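Local coordinates for protein GDSL-like Lipase (PDB 3P94) that is a GDSL-like lipase of the serine hydrolase type that may act as a lysophospholipase, at residues R65-V70 with A107-A112. Numbering follows the deposited sequence. Where two conformers were deposited one is given.
Sequences RFRQDV and AELAKA
F66 reaches from helix 59-71 onto A110 and L109 of helix 96-112, and its side chain can be followed outward from CB. At the first bond CG lies anti to the backbone N (chi1 -153°), a setting that carries the ring toward the other helix. F66 CD2 then meets L109 CB at 4.2 Å, an oblique approach in which the two side chains run alongside each other with opposite headings. One atom further out, F66 CE2 stands 4.0 Å from A110 N and 4.1 Å from A110 CB, and F66 CZ reaches that methyl at 4.1 Å as well. V70 of the same helix lays its CB over the centre of the F66 ring, 4.0 Å above the plane, covering one face. The solvent-exposed R67 bends at chi3 (-55°) and brings the edge of its guanidinium to L109, with R67 NH2 4.1 Å from L109 CD2; the two side chains lie roughly perpendicular. With F66 cut back to an alanine, A110 CB and L109 CB would probably lose the ring they rest against, leaving a gap between the helices. The short segments' axes come no closer than 11.0 Å and cross at -43°, a separation that the F66 ring spans. In this flavodoxin-like fold helix 59-71 packs on the parallel sheet, V70 touching strand 23-29; its L63 and I71 also meet L109, and I71 touches F66. Since the contacts across the pair are apolar or van der Waals, with a modest 175 Å² buried in all, cohesion probably rests mainly on shape and on exclusion of water around the buried F66 and A110, rather than on directed polar bonds.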
loop_
_atom_site.group_PDB
_atom_site.type_symbol
_atom_site.label_atom_id
_atom_site.label_comp_id
_atom_site.label_asym_id
_atom_site.label_seq_id
_atom_site.Cartn_x
_atom_site.Cartn_y
_atom_site.Cartn_z
ATOM N N ARG A 65 0.237 -12.141 5.366
ATOM C CA ARG A 65 0.080 -11.335 6.590
ATOM C C ARG A 65 -1.353 -10.762 6.750
ATOM O O ARG A 65 -1.740 -10.364 7.853
ATOM C CB ARG A 65 1.095 -10.177 6.515
ATOM C CG ARG A 65 1.220 -9.366 7.771
ATOM C CD ARG A 65 2.466 -8.535 7.783
ATOM N NE ARG A 65 2.585 -7.554 6.689
ATOM C CZ ARG A 65 2.123 -6.307 6.727
ATOM N NH1 ARG A 65 1.373 -5.899 7.742
ATOM N NH2 ARG A 65 2.392 -5.464 5.742
ATOM N N PHE A 66 -2.122 -10.701 5.641
ATOM C CA PHE A 66 -3.461 -10.117 5.538
ATOM C C PHE A 66 -4.435 -10.581 6.615
ATOM O O PHE A 66 -5.190 -9.762 7.133
ATOM C CB PHE A 66 -4.071 -10.401 4.150
ATOM C CG PHE A 66 -5.085 -9.380 3.698
ATOM C CD1 PHE A 66 -4.679 -8.129 3.232
ATOM C CD2 PHE A 66 -6.441 -9.673 3.711
ATOM C CE1 PHE A 66 -5.615 -7.180 2.815
ATOM C CE2 PHE A 66 -7.378 -8.723 3.287
ATOM C CZ PHE A 66 -6.956 -7.487 2.839
ATOM N N ARG A 67 -4.444 -11.883 6.938
ATOM C CA ARG A 67 -5.366 -12.426 7.940
ATOM C C ARG A 67 -5.109 -11.817 9.354
ATOM O O ARG A 67 -6.058 -11.391 9.998
ATOM C CB ARG A 67 -5.291 -13.958 7.960
ATOM C CG ARG A 67 -6.189 -14.628 8.998
ATOM C CD ARG A 67 -6.572 -16.049 8.594
ATOM N NE ARG A 67 -7.202 -16.080 7.274
ATOM C CZ ARG A 67 -8.479 -15.793 7.036
ATOM N NH1 ARG A 67 -9.302 -15.513 8.038
ATOM N NH2 ARG A 67 -8.944 -15.794 5.791
ATOM N N GLN A 68 -3.842 -11.755 9.804
ATOM C CA GLN A 68 -3.480 -11.237 11.130
ATOM C C GLN A 68 -3.600 -9.713 11.223
ATOM O O GLN A 68 -4.131 -9.195 12.202
ATOM C CB GLN A 68 -2.042 -11.662 11.497
ATOM C CG GLN A 68 -1.577 -11.146 12.878
ATOM C CD GLN A 68 -0.110 -11.322 13.150
ATOM O OE1 GLN A 68 0.311 -12.341 13.704
ATOM N NE2 GLN A 68 0.687 -10.306 12.819
ATOM N N ASP A 69 -3.075 -9.007 10.231
ATOM C CA ASP A 69 -3.014 -7.558 10.272
ATOM C C ASP A 69 -4.194 -6.820 9.664
ATOM O O ASP A 69 -4.246 -5.601 9.801
ATOM C CB ASP A 69 -1.683 -7.109 9.654
ATOM C CG ASP A 69 -0.477 -7.391 10.565
ATOM O OD1 ASP A 69 -0.687 -7.831 11.720
ATOM O OD2 ASP A 69 0.666 -7.149 10.129
ATOM N N VAL A 70 -5.161 -7.529 9.035
ATOM C CA VAL A 70 -6.336 -6.881 8.451
ATOM C C VAL A 70 -7.609 -7.606 8.904
ATOM O O VAL A 70 -8.379 -7.029 9.654
ATOM C CB VAL A 70 -6.305 -6.735 6.887
ATOM C CG1 VAL A 70 -7.581 -6.072 6.369
ATOM C CG2 VAL A 70 -5.084 -5.959 6.419
ATOM N N ALA A 107 -8.259 -8.428 -2.126
ATOM C CA ALA A 107 -9.581 -7.815 -2.306
ATOM C C ALA A 107 -10.689 -8.831 -2.044
ATOM O O ALA A 107 -11.654 -8.511 -1.351
ATOM C CB ALA A 107 -9.716 -7.230 -3.717
ATOM N N GLU A 108 -10.533 -10.061 -2.558
ATOM C CA GLU A 108 -11.532 -11.121 -2.394
ATOM C C GLU A 108 -11.610 -11.600 -0.936
ATOM O O GLU A 108 -12.714 -11.869 -0.454
ATOM C CB GLU A 108 -11.254 -12.283 -3.351
ATOM C CG GLU A 108 -11.550 -11.922 -4.804
ATOM C CD GLU A 108 -11.482 -13.039 -5.829
ATOM O OE1 GLU A 108 -11.003 -14.147 -5.498
ATOM O OE2 GLU A 108 -11.929 -12.803 -6.973
ATOM N N LEU A 109 -10.468 -11.672 -0.227
ATOM C CA LEU A 109 -10.449 -12.053 1.193
ATOM C C LEU A 109 -11.135 -10.984 2.041
ATOM O O LEU A 109 -11.886 -11.323 2.957
ATOM C CB LEU A 109 -9.008 -12.290 1.707
ATOM C CG LEU A 109 -8.336 -13.592 1.288
ATOM C CD1 LEU A 109 -6.885 -13.597 1.726
ATOM C CD2 LEU A 109 -9.062 -14.830 1.855
ATOM N N ALA A 110 -10.890 -9.695 1.722
ATOM C CA ALA A 110 -11.514 -8.578 2.424
ATOM C C ALA A 110 -13.029 -8.586 2.207
ATOM O O ALA A 110 -13.768 -8.442 3.183
ATOM C CB ALA A 110 -10.921 -7.257 1.948
ATOM N N LYS A 111 -13.496 -8.780 0.950
ATOM C CA LYS A 111 -14.928 -8.787 0.664
ATOM C C LYS A 111 -15.639 -9.962 1.384
ATOM O O LYS A 111 -16.740 -9.779 1.920
ATOM C CB LYS A 111 -15.186 -8.821 -0.848
ATOM C CG LYS A 111 -16.664 -8.650 -1.212
ATOM C CD LYS A 111 -16.902 -8.804 -2.714
ATOM C CE LYS A 111 -18.349 -9.080 -3.053
ATOM N NZ LYS A 111 -19.245 -7.954 -2.670
ATOM N N ALA A 112 -15.010 -11.150 1.422
ATOM C CA ALA A 112 -15.563 -12.334 2.093
ATOM C C ALA A 112 -15.703 -12.112 3.616
ATOM O O ALA A 112 -16.520 -12.762 4.263
ATOM C CB ALA A 112 -14.673 -13.534 1.821
#